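Local coordinates for putative L-alanine-DL-glutamate epimerase (Burkholderia xenovorans LB400, PDB 3SN4), which probably acts as a racemase or epimerase of the mandelate racemase/muconate lactonizing enzyme family, and holds magnesium together with 2-oxoglutarate in its barrel, at residues V214-D219 against F239-V244; L220-K225 against E245-S250; S266-L271 against D287-D292. All blocks are in the same frame, centred on the assembly; numbering follows the deposited sequence.

All three contacts join neighbouring parallel strands, or the loops that follow them, in the barrel domain of an enolase-superfamily enzyme, and each supplies one carboxylate to the same magnesium ion: Asp219 in contact 1, Glu245 in contact 2 and Glu269 in contact 3. Contact 1 pairs strands 215-219 and 243-245, and contact 2 the loops that follow them; contact 3 pairs the next two strands, 265-267 and 288-291. Contact 1 is largely buried, yet one end is polar, hydrated and close to a second subunit. Contact 2 is a loop contact built on an aromatic ring and active-site waters. Contact 3 is wholly buried, a strand pair that opens into a turn bound to sodium.

Contact 1 of 3, residues V214-D219 against F239-V244; sequences VEILLD and FDLFWV. With MG (magnesium ion), chain B; AKG (2-oxoglutaric acid), chain C.
Glu215 OE1 gathers polar partners at the start of this strand pair, hydrogen-bonded to two waters that link it to Asp240. The farther water, 3.2 Å from Glu215 OE1, also meets Asp240 O and accepts from Ile216 N; the nearer, 2.5 Å from Glu215 OE1, reaches Asp240 OD1. The strands 215-219 and 243-245, with helix 226-235 between them, form a right-handed beta-alpha-beta unit of the enolase-superfamily barrel. Asp240 OD2 turns to a second subunit, where Arg193 holds it in a salt bridge.

Along the backbone, Phe242 N donates to Ile216 O at 2.9 Å and Leu218 N to Trp243 O at 3.0 Å, the second nearly straight at 169°. Val244 CA adds a CH contact to Leu218 O.

With CG of Phe242 anti to the backbone N (chi1 -179°), the side chain lies beside Leu217, both pointing the same way; Leu217 CD1 comes within 3.5 Å of Phe242 CB. The Glu215 side chain crosses that of Phe242 at about a right angle and brings OE1 to the ring edge, the carboxylate inclined 66° to the ring. The other branch of Leu217 goes to the indole: CD2 sits over one face of the Trp243 six-membered ring, 3.6 Å from its centroid, a CH-pi contact. Trp243 NE1 donates to Glu245 OE2 and so helps to position this magnesium ligand.

At the C-terminal end of its strand Asp219 turns away from the partner segment to the metal: OD2 binds magnesium at 2.1 Å, and Asp219 OD1 lies 2.7 Å from the magnesium-bound water.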
loop_
_atom_site.group_PDB
_atom_site.type_symbol
_atom_site.label_atom_id
_atom_site.label_comp_id
_atom_site.label_asym_id
_atom_site.label_seq_id
_atom_site.Cartn_x
_atom_site.Cartn_y
_atom_site.Cartn_z
ATOM N N VAL A 214 1.326 -28.844 31.112
ATOM C CA VAL A 214 2.575 -28.127 30.902
ATOM C C VAL A 214 2.685 -27.639 29.448
ATOM O O VAL A 214 2.362 -28.365 28.501
ATOM C CB VAL A 214 3.804 -29.012 31.269
ATOM C CG1 VAL A 214 5.121 -28.357 30.815
ATOM C CG2 VAL A 214 3.846 -29.305 32.786
ATOM N N GLU A 215 3.141 -26.407 29.271
ATOM C CA GLU A 215 3.172 -25.819 27.941
ATOM C C GLU A 215 4.491 -26.157 27.280
ATOM O O GLU A 215 5.520 -26.196 27.945
ATOM C CB GLU A 215 2.975 -24.308 28.001
ATOM C CG GLU A 215 1.639 -23.844 28.553
ATOM C CD GLU A 215 0.513 -23.823 27.536
ATOM O OE1 GLU A 215 0.762 -23.873 26.300
ATOM O OE2 GLU A 215 -0.651 -23.741 27.992
ATOM N N ILE A 216 4.462 -26.376 25.963
ATOM C CA ILE A 216 5.652 -26.696 25.211
ATOM C C ILE A 216 5.903 -25.622 24.170
ATOM O O ILE A 216 5.019 -25.315 23.353
ATOM C CB ILE A 216 5.523 -28.056 24.518
ATOM C CG1 ILE A 216 5.332 -29.184 25.552
ATOM C CG2 ILE A 216 6.726 -28.334 23.642
ATOM C CD1 ILE A 216 5.190 -30.574 24.897
ATOM N N LEU A 217 7.098 -25.052 24.240
ATOM C CA LEU A 217 7.567 -24.064 23.312
ATOM C C LEU A 217 8.566 -24.751 22.375
ATOM O O LEU A 217 9.291 -25.647 22.796
ATOM C CB LEU A 217 8.252 -22.916 24.060
ATOM C CG LEU A 217 7.349 -21.954 24.857
ATOM C CD1 LEU A 217 6.727 -22.637 26.074
ATOM C CD2 LEU A 217 8.103 -20.704 25.285
ATOM N N LEU A 218 8.606 -24.315 21.114
ATOM C CA LEU A 218 9.567 -24.831 20.147
ATOM C C LEU A 218 10.354 -23.668 19.565
ATOM O O LEU A 218 9.765 -22.695 19.072
ATOM C CB LEU A 218 8.848 -25.604 19.048
ATOM C CG LEU A 218 9.648 -26.237 17.899
ATOM C CD1 LEU A 218 10.666 -27.306 18.366
ATOM C CD2 LEU A 218 8.676 -26.805 16.892
ATOM N N ASP A 219 11.685 -23.777 19.618
ATOM C CA ASP A 219 12.575 -22.780 19.014
ATOM C C ASP A 219 13.253 -23.388 17.806
ATOM O O ASP A 219 13.935 -24.416 17.912
ATOM C CB ASP A 219 13.593 -22.285 20.034
ATOM C CG ASP A 219 14.306 -20.998 19.615
ATOM O OD1 ASP A 219 14.293 -20.595 18.422
ATOM O OD2 ASP A 219 14.926 -20.389 20.514
ATOM N N PHE A 239 -0.180 -30.277 16.928
ATOM C CA PHE A 239 0.437 -30.150 18.259
ATOM C C PHE A 239 -0.033 -28.901 18.985
ATOM O O PHE A 239 -0.339 -27.881 18.358
ATOM C CB PHE A 239 1.964 -30.141 18.150
ATOM C CG PHE A 239 2.518 -31.459 17.752
ATOM C CD1 PHE A 239 3.007 -32.332 18.706
ATOM C CD2 PHE A 239 2.490 -31.859 16.421
ATOM C CE1 PHE A 239 3.490 -33.594 18.334
ATOM C CE2 PHE A 239 2.968 -33.105 16.040
ATOM C CZ PHE A 239 3.469 -33.977 17.001
ATOM N N ASP A 240 -0.111 -28.981 20.306
ATOM C CA ASP A 240 -0.462 -27.816 21.115
ATOM C C ASP A 240 0.827 -27.131 21.558
ATOM O O ASP A 240 1.475 -27.557 22.506
ATOM C CB ASP A 240 -1.305 -28.227 22.330
ATOM C CG ASP A 240 -1.610 -27.058 23.249
ATOM O OD1 ASP A 240 -1.718 -25.905 22.747
ATOM O OD2 ASP A 240 -1.749 -27.303 24.472
ATOM N N LEU A 241 1.208 -26.087 20.838
ATOM C CA LEU A 241 2.452 -25.366 21.112
ATOM C C LEU A 241 2.160 -23.953 21.636
ATOM O O LEU A 241 1.349 -23.234 21.049
ATOM C CB LEU A 241 3.316 -25.346 19.846
ATOM C CG LEU A 241 3.665 -26.751 19.310
ATOM C CD1 LEU A 241 4.347 -26.733 17.928
ATOM C CD2 LEU A 241 4.544 -27.435 20.329
ATOM N N PHE A 242 2.789 -23.597 22.763
ATOM C CA PHE A 242 2.694 -22.267 23.396
ATOM C C PHE A 242 3.206 -21.178 22.431
ATOM O O PHE A 242 2.561 -20.137 22.254
ATOM C CB PHE A 242 3.495 -22.312 24.710
ATOM C CG PHE A 242 3.498 -21.043 25.512
ATOM C CD1 PHE A 242 2.659 -20.889 26.598
ATOM C CD2 PHE A 242 4.397 -20.034 25.236
ATOM C CE1 PHE A 242 2.691 -19.719 27.382
ATOM C CE2 PHE A 242 4.433 -18.867 26.005
ATOM C CZ PHE A 242 3.605 -18.717 27.084
ATOM N N TRP A 243 4.363 -21.425 21.827
ATOM C CA TRP A 243 4.817 -20.669 20.670
ATOM C C TRP A 243 5.808 -21.454 19.853
ATOM O O TRP A 243 6.366 -22.440 20.334
ATOM C CB TRP A 243 5.364 -19.285 21.035
ATOM C CG TRP A 243 6.745 -19.180 21.605
ATOM C CD1 TRP A 243 7.871 -19.848 21.221
ATOM C CD2 TRP A 243 7.152 -18.272 22.627
ATOM N NE1 TRP A 243 8.950 -19.440 21.974
ATOM C CE2 TRP A 243 8.530 -18.456 22.832
ATOM C CE3 TRP A 243 6.474 -17.334 23.407
ATOM C CZ2 TRP A 243 9.240 -17.746 23.784
ATOM C CZ3 TRP A 243 7.184 -16.627 24.355
ATOM C CH2 TRP A 243 8.556 -16.831 24.525
ATOM N N VAL A 244 5.991 -21.012 18.607
ATOM C CA VAL A 244 7.090 -21.444 17.759
ATOM C C VAL A 244 7.940 -20.217 17.466
ATOM O O VAL A 244 7.443 -19.192 16.989
ATOM C CB VAL A 244 6.627 -22.066 16.457
ATOM C CG1 VAL A 244 7.828 -22.579 15.643
ATOM C CG2 VAL A 244 5.637 -23.223 16.705
HETATM MG MG MG B . 15.483 -18.352 20.606
HETATM C C1 AKG C . 16.995 -18.767 23.063
HETATM O O1 AKG C . 17.437 -18.778 24.249
HETATM O O2 AKG C . 15.750 -18.642 22.838
HETATM C C2 AKG C . 17.929 -18.863 21.909
HETATM O O5 AKG C . 17.497 -19.015 20.768
HETATM C C3 AKG C . 19.426 -18.702 22.030
HETATM C C4 AKG C . 20.311 -19.958 22.137
HETATM C C5 AKG C . 20.212 -21.092 21.130
HETATM O O3 AKG C . 19.230 -21.865 21.233
HETATM O O4 AKG C . 21.138 -21.257 20.281
HETATM O O HOH W 1 1.852 -26.497 24.850
HETATM O O HOH W 2 -0.472 -24.016 24.188
HETATM O O HOH W 3 15.381 -18.151 18.577
#

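Contact 2 of 3, residues L220-K225 against E245-S250; sequences LNFNAK and EIDSYS. With MG (magnesium ion), chain B; NA (sodium ion), chain E; AKG (2-oxoglutaric acid), chain C.
Phe222 presses the face of its ring on Asp247 in the loops that follow strands 215-219 and 243-245, at the C-terminal mouth of the enolase-superfamily barrel where the active site lies. From CB, the side chain leaves with CG anti to the carbonyl carbon (chi1 -69°), which brings the ring onto Asp247. CG and CD1 pass Asp247 O, CD1 at 3.5 Å, while CD2 and CE2 run past the carboxylate. Asp247 CB stands almost exactly over the middle of the ring, 3.4 Å from the Phe222 centroid and 8° off its normal, a centred CH-pi contact. CE1 touches Tyr249 CE2, and at the tip CZ meets Tyr249 OH; the two ring planes are inclined at 41°.

Two backbone bonds hold the loops together, Leu220 N to Glu245 O at 2.8 Å and Asp247 N to Asn221 O at 2.9 Å, the second donor lying well above the carbonyl plane. From Leu220 to Asn223 the chain makes a type II' turn, closed by Asn223 N on Leu220 O.

The turn carries Asn221 to the ligand, where ND2 makes a weak hydrogen bond to O5 of 2-oxoglutarate. One water accepts from Asn221 ND2 and lies 2.5 Å from Asp247 OD2; the magnesium-bound water is equally close to that OD2, which makes Asp247 a second-shell residue. Glu245 OE1 is a direct magnesium ligand and its OE2 pairs with Lys163. Tyr249 OH binds the sodium ion at 2.9 Å, as does Pro78 O of a third subunit.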
loop_
_atom_site.group_PDB
_atom_site.type_symbol
_atom_site.label_atom_id
_atom_site.label_comp_id
_atom_site.label_asym_id
_atom_site.label_seq_id
_atom_site.Cartn_x
_atom_site.Cartn_y
_atom_site.Cartn_z
ATOM N N LEU A 220 13.028 -22.749 16.654
ATOM C CA LEU A 220 13.635 -23.130 15.377
ATOM C C LEU A 220 14.794 -22.206 14.974
ATOM O O LEU A 220 15.455 -22.444 13.956
ATOM C CB LEU A 220 12.550 -23.145 14.291
ATOM C CG LEU A 220 11.304 -24.027 14.592
ATOM C CD1 LEU A 220 10.201 -23.796 13.506
ATOM C CD2 LEU A 220 11.698 -25.492 14.689
ATOM N N ASN A 221 15.060 -21.189 15.790
ATOM C CA ASN A 221 16.208 -20.272 15.626
ATOM C C ASN A 221 16.289 -19.806 14.156
ATOM O O ASN A 221 15.251 -19.458 13.587
ATOM C CB ASN A 221 17.510 -20.912 16.111
ATOM C CG ASN A 221 17.491 -21.260 17.579
ATOM O OD1 ASN A 221 17.246 -22.405 17.947
ATOM N ND2 ASN A 221 17.761 -20.274 18.427
ATOM N N PHE A 222 17.478 -19.814 13.551
ATOM C CA PHE A 222 17.658 -19.432 12.146
ATOM C C PHE A 222 17.811 -20.685 11.249
ATOM O O PHE A 222 18.499 -20.631 10.207
ATOM C CB PHE A 222 18.931 -18.587 11.959
ATOM C CG PHE A 222 18.894 -17.198 12.571
ATOM C CD1 PHE A 222 18.504 -16.091 11.796
ATOM C CD2 PHE A 222 19.364 -16.977 13.864
ATOM C CE1 PHE A 222 18.525 -14.781 12.325
ATOM C CE2 PHE A 222 19.388 -15.685 14.410
ATOM C CZ PHE A 222 18.982 -14.569 13.624
ATOM N N ASN A 223 17.155 -21.793 11.601
ATOM C CA ASN A 223 17.488 -23.084 10.964
ATOM C C ASN A 223 16.749 -23.466 9.694
ATOM O O ASN A 223 16.896 -24.591 9.197
ATOM C CB ASN A 223 17.388 -24.192 12.011
ATOM C CG ASN A 223 18.496 -24.093 13.056
ATOM O OD1 ASN A 223 19.670 -23.843 12.729
ATOM N ND2 ASN A 223 18.135 -24.293 14.308
ATOM N N ALA A 224 15.954 -22.544 9.145
ATOM C CA ALA A 224 15.289 -22.763 7.857
ATOM C C ALA A 224 15.132 -21.452 7.091
ATOM O O ALA A 224 15.484 -20.388 7.604
ATOM C CB ALA A 224 13.922 -23.397 8.074
ATOM N N LYS A 225 14.609 -21.561 5.873
ATOM C CA LYS A 225 14.026 -20.440 5.126
ATOM C C LYS A 225 12.491 -20.524 5.299
ATOM O O LYS A 225 11.961 -21.579 5.685
ATOM C CB LYS A 225 14.394 -20.505 3.633
ATOM C CG LYS A 225 15.900 -20.689 3.256
ATOM C CD LYS A 225 16.786 -19.565 3.762
ATOM C CE LYS A 225 18.273 -19.842 3.589
ATOM N NZ LYS A 225 18.721 -19.617 2.178
ATOM N N GLU A 245 9.218 -20.340 17.783
ATOM C CA GLU A 245 10.156 -19.252 17.758
ATOM C C GLU A 245 10.984 -19.373 16.505
ATOM O O GLU A 245 11.542 -20.438 16.207
ATOM C CB GLU A 245 11.024 -19.345 18.998
ATOM C CG GLU A 245 11.867 -18.126 19.356
ATOM C CD GLU A 245 12.441 -18.263 20.777
ATOM O OE1 GLU A 245 13.519 -17.726 21.025
ATOM O OE2 GLU A 245 11.823 -18.926 21.640
ATOM N N ILE A 246 11.059 -18.274 15.764
ATOM C CA ILE A 246 11.699 -18.260 14.444
ATOM C C ILE A 246 12.451 -16.945 14.342
ATOM O O ILE A 246 11.851 -15.868 14.433
ATOM C CB ILE A 246 10.658 -18.341 13.322
ATOM C CG1 ILE A 246 9.964 -19.710 13.313
ATOM C CG2 ILE A 246 11.293 -18.086 11.920
ATOM C CD1 ILE A 246 8.727 -19.773 12.392
ATOM N N ASP A 247 13.754 -17.014 14.153
ATOM C CA ASP A 247 14.527 -15.819 13.870
ATOM C C ASP A 247 14.718 -15.606 12.376
ATOM O O ASP A 247 15.022 -16.557 11.640
ATOM C CB ASP A 247 15.871 -15.883 14.550
ATOM C CG ASP A 247 15.749 -15.981 16.038
ATOM O OD1 ASP A 247 15.094 -15.108 16.662
ATOM O OD2 ASP A 247 16.322 -16.945 16.566
ATOM N N SER A 248 14.570 -14.360 11.944
ATOM C CA SER A 248 14.551 -14.019 10.524
ATOM C C SER A 248 14.925 -12.583 10.348
ATOM O O SER A 248 14.513 -11.730 11.151
ATOM C CB SER A 248 13.152 -14.227 9.914
ATOM O OG SER A 248 13.164 -13.826 8.544
ATOM N N TYR A 249 15.699 -12.308 9.305
ATOM C CA TYR A 249 15.969 -10.932 8.883
ATOM C C TYR A 249 15.092 -10.523 7.718
ATOM O O TYR A 249 15.389 -9.548 7.017
ATOM C CB TYR A 249 17.429 -10.752 8.575
ATOM C CG TYR A 249 18.281 -10.932 9.802
ATOM C CD1 TYR A 249 18.000 -10.222 10.970
ATOM C CD2 TYR A 249 19.338 -11.826 9.814
ATOM C CE1 TYR A 249 18.780 -10.392 12.110
ATOM C CE2 TYR A 249 20.139 -11.991 10.954
ATOM C CZ TYR A 249 19.844 -11.287 12.093
ATOM O OH TYR A 249 20.640 -11.440 13.214
ATOM N N SER A 250 13.993 -11.262 7.559
ATOM C CA SER A 250 12.988 -10.979 6.538
ATOM C C SER A 250 11.618 -10.814 7.206
ATOM O O SER A 250 10.902 -11.789 7.432
ATOM C CB SER A 250 12.931 -12.082 5.496
ATOM O OG SER A 250 11.922 -11.786 4.526
HETATM MG MG MG B . 15.483 -18.352 20.606
HETATM NA NA NA E . 20.877 -8.934 14.628
HETATM C C1 AKG C . 16.995 -18.767 23.063
HETATM O O1 AKG C . 17.437 -18.778 24.249
HETATM O O2 AKG C . 15.750 -18.642 22.838
HETATM C C2 AKG C . 17.929 -18.863 21.909
HETATM O O5 AKG C . 17.497 -19.015 20.768
HETATM C C3 AKG C . 19.426 -18.702 22.030
HETATM C C4 AKG C . 20.311 -19.958 22.137
HETATM C C5 AKG C . 20.212 -21.092 21.130
HETATM O O3 AKG C . 19.230 -21.865 21.233
HETATM O O4 AKG C . 21.138 -21.257 20.281
HETATM O O HOH W 4 18.511 -17.649 17.523
HETATM O O HOH W 3 15.381 -18.151 18.577
HETATM O O HOH W 5 22.926 -7.534 14.529
HETATM O O HOH W 6 19.673 -7.069 13.321
#

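Contact 3 of 3, residues S266-L271 against D287-D292; sequences SSCETL and DVAIVD. With NA (sodium ion), chain E; MG (magnesium ion), chain B; AKG (2-oxoglutaric acid), chain C.
Ser266 packs against Val288 and Ile290 at the start of this parallel strand pair, 265-267 beside 288-291, which helix 273-282 connects as a right-handed beta-alpha-beta unit of the enolase-superfamily barrel. Ser266 OG sits between the backbone N and carbonyl carbon (chi1 65°), 3.6 Å from Ile290 CD1, while Ser266 CA makes a CH contact to Val288 O.

Both backbone polar atoms of Ser267 serve the partner strand: N donates to Val288 O at 3.3 Å, and O accepts from Ile290 N at 2.8 Å in an almost straight bond of 171°. The Ser267 hydroxyl is hydrogen-bonded to Ile246 O, just past strand 243-245.

Cys268 then breaks the pairing. Its backbone takes a positive phi of 93°, and its carbonyl lies near Ile290 O without bonding to it. Instead Cys268 O is taken by Leu271 N, closing a type I turn, and by a water that also donates to Leu271 O and accepts from Asp292 N, so this water bridges the two segments where the strand bonds end.

Glu269 lays CB on Ile290 CG2 at 3.5 Å; beyond CG the chain is extended and takes the carboxylate to the metal, where Glu269 OE2 binds magnesium at 2.2 Å. A second water spans Glu269 O and Asp292 OD1, the latter also held by His318 and Tyr321, while Asp292 OD2 caps the following helix at Trp295 N.

Thr270 points away from the partner segment, and its carbonyl O binds sodium at 2.8 Å.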
loop_
_atom_site.group_PDB
_atom_site.type_symbol
_atom_site.label_atom_id
_atom_site.label_comp_id
_atom_site.label_asym_id
_atom_site.label_seq_id
_atom_site.Cartn_x
_atom_site.Cartn_y
_atom_site.Cartn_z
ATOM N N SER A 266 6.817 -16.386 17.864
ATOM C CA SER A 266 7.700 -15.429 18.484
ATOM C C SER A 266 8.997 -15.242 17.687
ATOM O O SER A 266 9.443 -16.129 16.957
ATOM C CB SER A 266 8.012 -15.874 19.915
ATOM O OG SER A 266 8.729 -17.081 19.940
ATOM N N SER A 267 9.607 -14.082 17.845
ATOM C CA SER A 267 10.866 -13.764 17.160
ATOM C C SER A 267 11.462 -12.526 17.808
ATOM O O SER A 267 10.948 -12.051 18.816
ATOM C CB SER A 267 10.618 -13.490 15.658
ATOM O OG SER A 267 11.837 -13.399 14.903
ATOM N N CYS A 268 12.545 -12.031 17.193
ATOM C CA CYS A 268 13.179 -10.733 17.469
ATOM C C CYS A 268 14.329 -10.718 18.484
ATOM O O CYS A 268 14.831 -9.639 18.778
ATOM C CB CYS A 268 12.175 -9.691 17.895
ATOM S SG CYS A 268 10.723 -9.540 16.797
ATOM N N GLU A 269 14.738 -11.871 19.006
ATOM C CA GLU A 269 15.736 -11.919 20.083
ATOM C C GLU A 269 17.071 -11.304 19.701
ATOM O O GLU A 269 17.888 -10.963 20.572
ATOM C CB GLU A 269 15.953 -13.360 20.593
ATOM C CG GLU A 269 16.840 -14.240 19.715
ATOM C CD GLU A 269 16.872 -15.712 20.131
ATOM O OE1 GLU A 269 17.871 -16.387 19.784
ATOM O OE2 GLU A 269 15.917 -16.207 20.785
ATOM N N THR A 270 17.343 -11.216 18.404
ATOM C CA THR A 270 18.626 -10.690 17.960
ATOM C C THR A 270 18.548 -9.245 17.519
ATOM O O THR A 270 19.530 -8.728 17.012
ATOM C CB THR A 270 19.254 -11.554 16.792
ATOM O OG1 THR A 270 18.442 -11.471 15.620
ATOM C CG2 THR A 270 19.428 -13.014 17.215
ATOM N N LEU A 271 17.417 -8.579 17.712
ATOM C CA LEU A 271 17.227 -7.256 17.159
ATOM C C LEU A 271 17.546 -6.155 18.153
ATOM O O LEU A 271 17.374 -6.333 19.374
ATOM C CB LEU A 271 15.790 -7.098 16.700
ATOM C CG LEU A 271 15.285 -8.059 15.641
ATOM C CD1 LEU A 271 13.876 -7.609 15.223
ATOM C CD2 LEU A 271 16.223 -8.109 14.451
ATOM N N ASP A 287 3.435 -12.826 17.073
ATOM C CA ASP A 287 2.543 -12.837 18.235
ATOM C C ASP A 287 3.258 -12.269 19.458
ATOM O O ASP A 287 2.675 -11.475 20.215
ATOM C CB ASP A 287 2.063 -14.269 18.523
ATOM C CG ASP A 287 1.075 -14.776 17.493
ATOM O OD1 ASP A 287 -0.114 -14.539 17.677
ATOM O OD2 ASP A 287 1.464 -15.419 16.487
ATOM N N VAL A 288 4.498 -12.727 19.687
ATOM C CA VAL A 288 5.330 -12.303 20.803
ATOM C C VAL A 288 6.703 -11.780 20.357
ATOM O O VAL A 288 7.356 -12.419 19.554
ATOM C CB VAL A 288 5.553 -13.500 21.738
ATOM C CG1 VAL A 288 6.466 -13.126 22.864
ATOM C CG2 VAL A 288 4.193 -14.010 22.265
ATOM N N ALA A 289 7.126 -10.633 20.890
ATOM C CA ALA A 289 8.446 -10.082 20.643
ATOM C C ALA A 289 9.390 -10.454 21.770
ATOM O O ALA A 289 9.173 -10.100 22.941
ATOM C CB ALA A 289 8.410 -8.555 20.477
ATOM N N ILE A 290 10.447 -11.170 21.417
ATOM C CA ILE A 290 11.510 -11.521 22.360
ATOM C C ILE A 290 12.490 -10.359 22.357
ATOM O O ILE A 290 12.918 -9.910 21.302
ATOM C CB ILE A 290 12.168 -12.851 21.985
ATOM C CG1 ILE A 290 11.112 -13.981 22.138
ATOM C CG2 ILE A 290 13.381 -13.158 22.900
ATOM C CD1 ILE A 290 11.463 -15.322 21.469
ATOM N N VAL A 291 12.810 -9.840 23.537
ATOM C CA VAL A 291 13.702 -8.699 23.636
ATOM C C VAL A 291 14.939 -9.133 24.398
ATOM O O VAL A 291 14.834 -9.663 25.506
ATOM C CB VAL A 291 13.030 -7.511 24.360
ATOM C CG1 VAL A 291 13.967 -6.307 24.450
ATOM C CG2 VAL A 291 11.724 -7.123 23.677
ATOM N N ASP A 292 16.100 -8.921 23.798
ATOM C CA ASP A 292 17.365 -9.160 24.495
ATOM C C ASP A 292 17.867 -7.878 25.171
ATOM O O ASP A 292 18.508 -7.006 24.549
ATOM C CB ASP A 292 18.418 -9.736 23.564
ATOM C CG ASP A 292 19.553 -10.400 24.323
ATOM O OD1 ASP A 292 20.016 -11.491 23.898
ATOM O OD2 ASP A 292 19.972 -9.837 25.353
HETATM NA NA NA E . 20.877 -8.934 14.628
HETATM MG MG MG B . 15.483 -18.352 20.606
HETATM C C1 AKG C . 16.995 -18.767 23.063
HETATM O O1 AKG C . 17.437 -18.778 24.249
HETATM O O2 AKG C . 15.750 -18.642 22.838
HETATM C C2 AKG C . 17.929 -18.863 21.909
HETATM O O5 AKG C . 17.497 -19.015 20.768
HETATM C C3 AKG C . 19.426 -18.702 22.030
HETATM C C4 AKG C . 20.311 -19.958 22.137
HETATM C C5 AKG C . 20.212 -21.092 21.130
HETATM O O3 AKG C . 19.230 -21.865 21.233
HETATM O O4 AKG C . 21.138 -21.257 20.281
HETATM O O HOH W 7 16.016 -8.230 21.055
HETATM O O HOH W 8 20.156 -12.552 20.959
HETATM O O HOH W 3 15.381 -18.151 18.577
HETATM O O HOH W 5 22.926 -7.534 14.529
HETATM O O HOH W 6 19.673 -7.069 13.321
#